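Side-chain contacts in cytosolic phospholipase A2 delta (PDB 5IZ5), which hydrolyses glycerophospholipids at the sn-2 position in a calcium-dependent manner, with a preference for linoleic acid: residues 482-487 against 691-696; 682-687 against 704-709; 714-719 against 790-795. The protein carries 3 engineered substitutions. All coordinates share one frame; numbering follows the deposited sequence.

In the fold
All three contacts lie in the catalytic domain, on or beside its large mixed sheet. Interactions 1 and 2 share helix 685-696: interaction 2 holds its N-terminal end through buried apolar packing, while further along a tyrosine reaches strand 482-487 by a hydrogen bond in interaction 1. Interaction 3, partly buried and farthest from the centre of the chain, relies on a carboxylate, an amide and bridging waters. It adjoins interaction 2, since Phe684 and His718 meet edge-to-face, with Phe684 CZ 3.7 Å from His718 CE1. Interaction 1, also partly buried, does not touch interaction 3; their nearest atoms are about 12 Å apart.

Interaction 1: residues 482-487 against 691-696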
loop_
_atom_site.group_PDB
_atom_site.type_symbol
_atom_site.label_atom_id
_atom_site.label_comp_id
_atom_site.label_asym_id
_atom_site.label_seq_id
_atom_site.Cartn_x
_atom_site.Cartn_y
_atom_site.Cartn_z
ATOM N N LYS B 482 1.698 -3.077 9.804
ATOM C CA LYS B 482 2.280 -2.820 8.489
ATOM C C LYS B 482 1.871 -3.892 7.495
ATOM O O LYS B 482 1.974 -5.076 7.780
ATOM C CB LYS B 482 3.811 -2.747 8.600
ATOM C CG LYS B 482 4.446 -3.954 9.257
ATOM C CD LYS B 482 5.939 -3.733 9.396
ATOM C CE LYS B 482 6.723 -5.036 9.380
ATOM N NZ LYS B 482 8.045 -4.847 8.713
ATOM N N GLU B 483 1.411 -3.442 6.332
ATOM C CA GLU B 483 0.875 -4.289 5.269
ATOM C C GLU B 483 1.613 -4.016 3.968
ATOM O O GLU B 483 1.758 -2.862 3.557
ATOM C CB GLU B 483 -0.617 -4.003 5.078
ATOM C CG GLU B 483 -1.417 -4.181 6.358
ATOM C CD GLU B 483 -2.852 -3.712 6.233
ATOM O OE1 GLU B 483 -3.744 -4.461 6.666
ATOM O OE2 GLU B 483 -3.086 -2.595 5.720
ATOM N N TRP B 484 2.069 -5.079 3.317
ATOM C CA TRP B 484 2.812 -4.934 2.071
ATOM C C TRP B 484 1.857 -4.610 0.928
ATOM O O TRP B 484 0.856 -5.303 0.731
ATOM C CB TRP B 484 3.626 -6.195 1.763
ATOM C CG TRP B 484 4.727 -6.428 2.763
ATOM C CD1 TRP B 484 4.683 -7.243 3.854
ATOM C CD2 TRP B 484 6.020 -5.812 2.774
ATOM N NE1 TRP B 484 5.874 -7.176 4.541
ATOM C CE2 TRP B 484 6.714 -6.305 3.898
ATOM C CE3 TRP B 484 6.659 -4.893 1.942
ATOM C CZ2 TRP B 484 8.023 -5.907 4.212
ATOM C CZ3 TRP B 484 7.962 -4.497 2.250
ATOM C CH2 TRP B 484 8.632 -5.006 3.374
ATOM N N VAL B 485 2.165 -3.533 0.213
ATOM C CA VAL B 485 1.461 -3.157 -0.997
ATOM C C VAL B 485 2.432 -3.259 -2.175
ATOM O O VAL B 485 3.424 -2.535 -2.274
ATOM C CB VAL B 485 0.874 -1.733 -0.917
ATOM C CG1 VAL B 485 0.186 -1.376 -2.225
ATOM C CG2 VAL B 485 -0.110 -1.626 0.241
ATOM N N GLU B 486 2.105 -4.162 -3.081
ATOM C CA GLU B 486 2.937 -4.446 -4.244
ATOM C C GLU B 486 2.451 -3.672 -5.464
ATOM O O GLU B 486 1.239 -3.605 -5.701
ATOM C CB GLU B 486 2.867 -5.948 -4.497
ATOM C CG GLU B 486 3.367 -6.412 -5.845
ATOM C CD GLU B 486 3.223 -7.913 -5.973
ATOM O OE1 GLU B 486 4.067 -8.631 -5.394
ATOM O OE2 GLU B 486 2.256 -8.366 -6.634
ATOM N N PHE B 487 3.391 -3.109 -6.230
ATOM C CA PHE B 487 3.087 -2.420 -7.489
ATOM C C PHE B 487 3.741 -3.144 -8.667
ATOM O O PHE B 487 4.934 -3.469 -8.620
ATOM C CB PHE B 487 3.637 -0.987 -7.491
ATOM C CG PHE B 487 2.998 -0.076 -6.480
ATOM C CD1 PHE B 487 2.231 1.004 -6.894
ATOM C CD2 PHE B 487 3.175 -0.283 -5.113
ATOM C CE1 PHE B 487 1.647 1.859 -5.968
ATOM C CE2 PHE B 487 2.593 0.569 -4.177
ATOM C CZ PHE B 487 1.828 1.638 -4.604
ATOM N N GLU B 691 14.725 -13.803 6.591
ATOM C CA GLU B 691 14.634 -15.228 6.935
ATOM C C GLU B 691 13.769 -15.448 8.177
ATOM O O GLU B 691 12.907 -16.322 8.191
ATOM C CB GLU B 691 16.013 -15.849 7.159
ATOM C CG GLU B 691 15.928 -17.376 7.318
ATOM C CD GLU B 691 15.948 -17.838 8.760
ATOM O OE1 GLU B 691 16.819 -17.375 9.527
ATOM O OE2 GLU B 691 15.091 -18.680 9.123
ATOM N N LEU B 692 14.020 -14.666 9.223
ATOM C CA LEU B 692 13.194 -14.711 10.437
ATOM C C LEU B 692 11.740 -14.390 10.128
ATOM O O LEU B 692 10.826 -15.060 10.609
ATOM C CB LEU B 692 13.683 -13.694 11.476
ATOM C CG LEU B 692 13.998 -14.229 12.886
ATOM C CD1 LEU B 692 14.274 -13.091 13.859
ATOM C CD2 LEU B 692 12.857 -15.088 13.424
ATOM N N TYR B 693 11.545 -13.346 9.330
ATOM C CA TYR B 693 10.219 -12.908 8.914
ATOM C C TYR B 693 9.477 -14.049 8.204
ATOM O O TYR B 693 8.327 -14.335 8.537
ATOM C CB TYR B 693 10.381 -11.675 8.021
ATOM C CG TYR B 693 9.150 -10.835 7.759
ATOM C CD1 TYR B 693 8.717 -9.885 8.687
ATOM C CD2 TYR B 693 8.467 -10.928 6.553
ATOM C CE1 TYR B 693 7.610 -9.085 8.438
ATOM C CE2 TYR B 693 7.364 -10.134 6.295
ATOM C CZ TYR B 693 6.938 -9.217 7.238
ATOM O OH TYR B 693 5.844 -8.432 6.962
ATOM N N CYS B 694 10.154 -14.721 7.267
ATOM C CA CYS B 694 9.602 -15.880 6.545
ATOM C C CYS B 694 9.323 -17.052 7.470
ATOM O O CYS B 694 8.306 -17.729 7.316
ATOM C CB CYS B 694 10.561 -16.369 5.447
ATOM S SG CYS B 694 10.702 -15.278 4.025
ATOM N N ARG B 695 10.238 -17.307 8.407
ATOM C CA ARG B 695 10.109 -18.455 9.303
ATOM C C ARG B 695 8.904 -18.294 10.219
ATOM O O ARG B 695 8.168 -19.247 10.453
ATOM C CB ARG B 695 11.370 -18.658 10.154
ATOM C CG ARG B 695 11.492 -20.070 10.712
ATOM C CD ARG B 695 12.069 -20.146 12.121
ATOM N NE ARG B 695 13.195 -19.254 12.411
ATOM C CZ ARG B 695 14.420 -19.364 11.899
ATOM N NH1 ARG B 695 14.710 -20.306 11.005
ATOM N NH2 ARG B 695 15.362 -18.500 12.259
ATOM N N ALA B 696 8.699 -17.081 10.724
ATOM C CA ALA B 696 7.543 -16.797 11.571
ATOM C C ALA B 696 6.219 -17.070 10.843
ATOM O O ALA B 696 5.224 -17.410 11.479
ATOM C CB ALA B 696 7.592 -15.359 12.068
#
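Tyr693 and Trp484 meet through a single polar bond that ties helix 685-696 to strand 482-487, part of the large mixed sheet in the catalytic domain of this alpha/beta hydrolase. The backbones stay far apart, with 12.8 Å between Lys482 CA and Tyr693 CA; the tyrosine side chain spans about half of the gap and the indole most of the remainder. The tyrosine CG lies anti to the backbone N (chi1 -165°), which carries the phenol off the helix and toward the strand. Trp484 NE1 donates to Tyr693 OH at 2.7 Å, and the bond is fairly straight, 158° at the hydrogen. The hydroxyl oxygen sits almost in the plane of the indole, at its edge, as the N-H direction demands. The two rings are nearly perpendicular yet do not form a T-shaped stack, because they meet rim to rim. Trp484 is buried, with Leu469 of strand 463-471 and Pro661 as further neighbours, and its side chain lies about 8 Å from that of Asp651, the probable proton acceptor. The phenol oxygen thus satisfies the indole N-H in a buried setting. A phenylalanine in place of Trp484 would probably leave Tyr693 OH without its indole donor and loosen the hold on the phenol end. On the helix side, Arg697 makes a cation-pi contact with the Tyr693 ring. Lys482 adds a looser apolar touch, its aliphatic chain approaching the phenol obliquely, with CE 4.3 Å from Tyr693 CE1.

Interaction 2: residues 682-687 against 704-709; sequences APFEAL and VEPSPQ
Segments 682-687 and 704-709 pass each other in opposite chain directions, with Leu687 CA 7.0 Å from Val704 CA and Phe684 CA 7.9 Å from Pro706 CA, so side chains rather than backbone groups fill the space between them. Pro706 lies over one face of the Phe684 ring. Its CB sits 4.0 Å from the ring centroid and just 6° off the normal, a well-centred CH-pi contact, while the next ring carbon leans toward the root of the phenyl group, bringing Pro706 CG to 3.9 Å from Phe684 CG. The pyrrolidine therefore spans the aromatic face from its centre toward CG. Phe684 has its CG anti to the carbonyl carbon (chi1 -57°), which swings the ring out to meet the proline. The same phenyl group also touches Phe720 of strand 718-720, so the aromatic ring is gripped from the neighbouring strand as well.

One helical turn further on, Val704 packs against Leu687 with its two methyls divided between side chain and backbone. Val704 CG1 rests 4.1 Å from Leu687 CB, whereas Val704 CG2 comes to Leu687 O at the same 4.1 Å. The rest of Leu687 is spent on the sheet and its surroundings, where Phe701, Phe720, Leu731 and His733 surround it. Phe720 touches Val704 too, so one strand residue serves both partners. The contact thus closes the connection between the adjacent parallel strands 672-676 and 730-734: the start of helix 685-696 and the chain returning from it meet beside strand 718-720, in a beta-alpha-beta crossover elaborated by that extra antiparallel strand.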
loop_
_atom_site.group_PDB
_atom_site.type_symbol
_atom_site.label_atom_id
_atom_site.label_comp_id
_atom_site.label_asym_id
_atom_site.label_seq_id
_atom_site.Cartn_x
_atom_site.Cartn_y
_atom_site.Cartn_z
ATOM N N ALA B 682 26.704 -4.263 7.721
ATOM C CA ALA B 682 25.732 -5.344 7.914
ATOM C C ALA B 682 25.101 -5.850 6.589
ATOM O O ALA B 682 23.877 -5.819 6.397
ATOM C CB ALA B 682 24.650 -4.899 8.891
ATOM N N PRO B 683 25.943 -6.336 5.671
ATOM C CA PRO B 683 25.500 -6.894 4.389
ATOM C C PRO B 683 24.575 -8.116 4.479
ATOM O O PRO B 683 23.942 -8.457 3.479
ATOM C CB PRO B 683 26.813 -7.305 3.721
ATOM C CG PRO B 683 27.801 -7.420 4.832
ATOM C CD PRO B 683 27.407 -6.360 5.800
ATOM N N PHE B 684 24.510 -8.773 5.639
ATOM C CA PHE B 684 23.628 -9.929 5.823
ATOM C C PHE B 684 22.395 -9.611 6.654
ATOM O O PHE B 684 21.515 -10.464 6.787
ATOM C CB PHE B 684 24.386 -11.089 6.473
ATOM C CG PHE B 684 25.593 -11.512 5.708
ATOM C CD1 PHE B 684 25.460 -12.230 4.530
ATOM C CD2 PHE B 684 26.862 -11.189 6.162
ATOM C CE1 PHE B 684 26.576 -12.621 3.821
ATOM C CE2 PHE B 684 27.982 -11.581 5.458
ATOM C CZ PHE B 684 27.841 -12.297 4.285
ATOM N N GLU B 685 22.327 -8.395 7.200
ATOM C CA GLU B 685 21.246 -8.010 8.109
ATOM C C GLU B 685 19.884 -8.182 7.452
ATOM O O GLU B 685 19.017 -8.869 7.990
ATOM C CB GLU B 685 21.426 -6.558 8.568
ATOM C CG GLU B 685 20.348 -6.051 9.523
ATOM C CD GLU B 685 20.540 -4.606 9.964
ATOM O OE1 GLU B 685 21.616 -4.001 9.735
ATOM O OE2 GLU B 685 19.594 -4.079 10.576
ATOM N N ALA B 686 19.710 -7.563 6.285
ATOM C CA ALA B 686 18.452 -7.626 5.554
ATOM C C ALA B 686 18.057 -9.070 5.277
ATOM O O ALA B 686 16.922 -9.441 5.535
ATOM C CB ALA B 686 18.534 -6.832 4.248
ATOM N N LEU B 687 18.992 -9.879 4.766
ATOM C CA LEU B 687 18.701 -11.285 4.448
ATOM C C LEU B 687 18.268 -12.061 5.691
ATOM O O LEU B 687 17.357 -12.879 5.619
ATOM C CB LEU B 687 19.894 -11.999 3.781
ATOM C CG LEU B 687 19.780 -12.396 2.301
ATOM C CD1 LEU B 687 20.982 -13.246 1.924
ATOM C CD2 LEU B 687 18.503 -13.161 1.991
ATOM N N VAL B 704 20.228 -18.559 6.738
ATOM C CA VAL B 704 21.213 -17.539 6.414
ATOM C C VAL B 704 22.158 -17.490 7.597
ATOM O O VAL B 704 21.940 -16.735 8.556
ATOM C CB VAL B 704 20.562 -16.164 6.156
ATOM C CG1 VAL B 704 21.612 -15.100 5.880
ATOM C CG2 VAL B 704 19.600 -16.249 4.982
ATOM N N GLU B 705 23.195 -18.324 7.521
ATOM C CA GLU B 705 24.140 -18.509 8.610
ATOM C C GLU B 705 25.561 -18.297 8.122
ATOM O O GLU B 705 26.333 -19.247 8.029
ATOM C CB GLU B 705 23.980 -19.910 9.204
ATOM C CG GLU B 705 22.680 -20.084 9.972
ATOM C CD GLU B 705 22.322 -21.543 10.245
ATOM O OE1 GLU B 705 22.927 -22.444 9.631
ATOM O OE2 GLU B 705 21.419 -21.804 11.067
ATOM N N PRO B 706 25.914 -17.040 7.811
ATOM C CA PRO B 706 27.299 -16.759 7.465
ATOM C C PRO B 706 28.250 -17.023 8.643
ATOM O O PRO B 706 27.912 -16.738 9.789
ATOM C CB PRO B 706 27.276 -15.272 7.109
ATOM C CG PRO B 706 26.110 -14.710 7.849
ATOM C CD PRO B 706 25.092 -15.815 7.840
ATOM N N SER B 707 29.423 -17.571 8.352
ATOM C CA SER B 707 30.440 -17.843 9.368
ATOM C C SER B 707 31.025 -16.539 9.919
ATOM O O SER B 707 30.858 -15.486 9.313
ATOM C CB SER B 707 31.566 -18.681 8.761
ATOM O OG SER B 707 32.331 -17.905 7.851
ATOM N N PRO B 708 31.717 -16.604 11.070
ATOM C CA PRO B 708 32.412 -15.415 11.582
ATOM C C PRO B 708 33.352 -14.797 10.538
ATOM O O PRO B 708 33.453 -13.570 10.434
ATOM C CB PRO B 708 33.212 -15.956 12.772
ATOM C CG PRO B 708 32.485 -17.182 13.209
ATOM C CD PRO B 708 31.781 -17.742 12.008
ATOM N N GLN B 709 34.029 -15.655 9.779
ATOM C CA GLN B 709 34.895 -15.225 8.687
ATOM C C GLN B 709 34.110 -14.479 7.605
ATOM O O GLN B 709 34.575 -13.457 7.095
ATOM C CB GLN B 709 35.612 -16.443 8.084
ATOM C CG GLN B 709 36.469 -16.174 6.847
ATOM C CD GLN B 709 37.481 -15.044 7.010
ATOM O OE1 GLN B 709 37.834 -14.383 6.033
ATOM N NE2 GLN B 709 37.966 -14.828 8.232
#

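Interaction 3: residues 714-719 against 790-795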
loop_
_atom_site.group_PDB
_atom_site.type_symbol
_atom_site.label_atom_id
_atom_site.label_comp_id
_atom_site.label_asym_id
_atom_site.label_seq_id
_atom_site.Cartn_x
_atom_site.Cartn_y
_atom_site.Cartn_z
ATOM N N PRO B 714 33.260 -10.212 4.018
ATOM C CA PRO B 714 32.349 -10.777 3.028
ATOM C C PRO B 714 32.958 -10.778 1.636
ATOM O O PRO B 714 33.757 -9.907 1.306
ATOM C CB PRO B 714 31.113 -9.871 3.098
ATOM C CG PRO B 714 31.541 -8.638 3.806
ATOM C CD PRO B 714 32.756 -8.958 4.610
ATOM N N ARG B 715 32.604 -11.796 0.863
ATOM C CA ARG B 715 33.029 -11.960 -0.512
ATOM C C ARG B 715 31.959 -11.466 -1.487
ATOM O O ARG B 715 30.849 -11.103 -1.093
ATOM C CB ARG B 715 33.325 -13.440 -0.777
ATOM C CG ARG B 715 34.196 -14.098 0.283
ATOM C CD ARG B 715 34.464 -15.560 -0.037
ATOM N NE ARG B 715 33.249 -16.377 0.027
ATOM C CZ ARG B 715 32.684 -16.832 1.145
ATOM N NH1 ARG B 715 33.207 -16.556 2.337
ATOM N NH2 ARG B 715 31.579 -17.570 1.072
ATOM N N GLU B 716 32.306 -11.482 -2.769
ATOM C CA GLU B 716 31.431 -10.978 -3.821
ATOM C C GLU B 716 30.102 -11.736 -3.927
ATOM O O GLU B 716 29.094 -11.170 -4.355
ATOM C CB GLU B 716 32.138 -11.037 -5.174
ATOM C CG GLU B 716 33.252 -10.017 -5.374
ATOM C CD GLU B 716 34.620 -10.504 -4.923
ATOM O OE1 GLU B 716 34.694 -11.464 -4.134
ATOM O OE2 GLU B 716 35.630 -9.913 -5.350
ATOM N N CYS B 717 30.097 -13.003 -3.529
ATOM C CA CYS B 717 28.929 -13.847 -3.696
ATOM C C CYS B 717 28.837 -14.906 -2.614
ATOM O O CYS B 717 29.801 -15.624 -2.365
ATOM C CB CYS B 717 29.004 -14.520 -5.059
ATOM S SG CYS B 717 27.559 -15.515 -5.460
ATOM N N HIS B 718 27.677 -14.998 -1.971
ATOM C CA HIS B 718 27.413 -16.027 -0.972
ATOM C C HIS B 718 26.183 -16.830 -1.333
ATOM O O HIS B 718 25.137 -16.262 -1.649
ATOM C CB HIS B 718 27.162 -15.395 0.389
ATOM C CG HIS B 718 28.353 -14.703 0.962
ATOM N ND1 HIS B 718 29.098 -15.233 1.995
ATOM C CD2 HIS B 718 28.927 -13.520 0.650
ATOM C CE1 HIS B 718 30.079 -14.399 2.295
ATOM N NE2 HIS B 718 29.996 -13.354 1.493
ATOM N N LEU B 719 26.309 -18.150 -1.245
ATOM C CA LEU B 719 25.215 -19.063 -1.546
ATOM C C LEU B 719 24.481 -19.455 -0.276
ATOM O O LEU B 719 25.099 -19.910 0.688
ATOM C CB LEU B 719 25.757 -20.324 -2.228
ATOM C CG LEU B 719 24.760 -21.454 -2.495
ATOM C CD1 LEU B 719 23.760 -21.054 -3.565
ATOM C CD2 LEU B 719 25.498 -22.714 -2.910
ATOM N N ASP B 790 29.426 -4.195 -11.364
ATOM C CA ASP B 790 29.559 -4.979 -12.586
ATOM C C ASP B 790 30.557 -6.125 -12.396
ATOM O O ASP B 790 30.258 -7.284 -12.687
ATOM C CB ASP B 790 30.008 -4.055 -13.722
ATOM C CG ASP B 790 30.198 -4.777 -15.040
ATOM O OD1 ASP B 790 29.645 -5.879 -15.226
ATOM O OD2 ASP B 790 30.899 -4.223 -15.904
ATOM N N TYR B 791 31.733 -5.786 -11.883
ATOM C CA TYR B 791 32.788 -6.765 -11.649
ATOM C C TYR B 791 32.347 -7.876 -10.697
ATOM O O TYR B 791 32.527 -9.057 -10.995
ATOM C CB TYR B 791 34.033 -6.070 -11.100
ATOM C CG TYR B 791 35.108 -7.027 -10.664
ATOM C CD1 TYR B 791 36.106 -7.435 -11.545
ATOM C CD2 TYR B 791 35.131 -7.520 -9.371
ATOM C CE1 TYR B 791 37.095 -8.316 -11.143
ATOM C CE2 TYR B 791 36.109 -8.396 -8.962
ATOM C CZ TYR B 791 37.092 -8.793 -9.850
ATOM O OH TYR B 791 38.073 -9.668 -9.442
ATOM N N ASN B 792 31.775 -7.493 -9.556
ATOM C CA ASN B 792 31.348 -8.458 -8.534
ATOM C C ASN B 792 30.387 -9.515 -9.047
ATOM O O ASN B 792 30.404 -10.650 -8.579
ATOM C CB ASN B 792 30.704 -7.751 -7.341
ATOM C CG ASN B 792 31.710 -7.028 -6.479
ATOM O OD1 ASN B 792 32.907 -7.022 -6.770
ATOM N ND2 ASN B 792 31.234 -6.424 -5.402
ATOM N N VAL B 793 29.543 -9.144 -10.000
ATOM C CA VAL B 793 28.637 -10.111 -10.606
ATOM C C VAL B 793 29.367 -10.943 -11.668
ATOM O O VAL B 793 29.220 -12.163 -11.702
ATOM C CB VAL B 793 27.380 -9.423 -11.178
ATOM C CG1 VAL B 793 26.604 -10.359 -12.094
ATOM C CG2 VAL B 793 26.492 -8.953 -10.035
ATOM N N GLN B 794 30.151 -10.291 -12.523
ATOM C CA GLN B 794 30.905 -11.012 -13.560
ATOM C C GLN B 794 31.838 -12.070 -12.972
ATOM O O GLN B 794 31.841 -13.215 -13.409
ATOM C CB GLN B 794 31.680 -10.047 -14.457
ATOM C CG GLN B 794 30.834 -9.496 -15.591
ATOM C CD GLN B 794 31.570 -8.479 -16.439
ATOM O OE1 GLN B 794 32.698 -8.095 -16.135
ATOM N NE2 GLN B 794 30.929 -8.034 -17.510
ATOM N N THR B 795 32.596 -11.693 -11.950
ATOM C CA THR B 795 33.471 -12.646 -11.263
ATOM C C THR B 795 32.718 -13.798 -10.584
ATOM O O THR B 795 33.333 -14.777 -10.191
ATOM C CB THR B 795 34.337 -11.952 -10.208
ATOM O OG1 THR B 795 35.494 -12.759 -9.941
ATOM C CG2 THR B 795 33.549 -11.756 -8.938
HETATM O O HOH W 1 28.735 -8.446 -4.565
HETATM O O HOH W 2 35.327 -7.159 -5.171
#
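Glu716 OE2 accepts a hydrogen bond from water 2 at 2.8 Å and is also hydrogen-bonded to Ser740 OG, while the edge of the Tyr791 ring lies alongside it. This carboxylate couples the turn before strand 718-720, at the margin of the catalytic domain's mixed sheet, to the C-terminal part of helix 779-794. Water 2 gives its other hydrogen to Asn792 OD1, 2.9 Å away, and so bridges two acceptors that could not bond to each other directly. Tyr791 OH shares Ser740 with the glutamate, and the ring places CE2 3.9 Å from Glu716 OE2, close to the ring plane, where a weakly positive C-H edge is likely to suit the carboxylate.

The glutamate reaches this place by bending at chi2 (90°): CG lies against the asparagine amide, and the bend turns the carboxylate on toward the Tyr791 edge and water 2. At the bend, Glu716 CG packs closely on Asn792 OD1 at 3.3 Å, and the carboxylate and amide planes stand 83° apart. Thr795 supports the same bend with a methyl group, CG2 lying 4.0 Å from Glu716 CG. The amide is fixed from its other end by Val737 O, which accepts from Asn792 ND2; water 1 joins ND2 only weakly but donates a sound bond of 2.8 Å to Glu716 O. Water 2 thus ties the Glu716 carboxylate to the asparagine, and water 1 adds a weaker link from the Glu716 backbone. The turn itself is braced from within, where Arg715 N donates to His718 NE2 at 3.1 Å, tilted 24° from the imidazole plane.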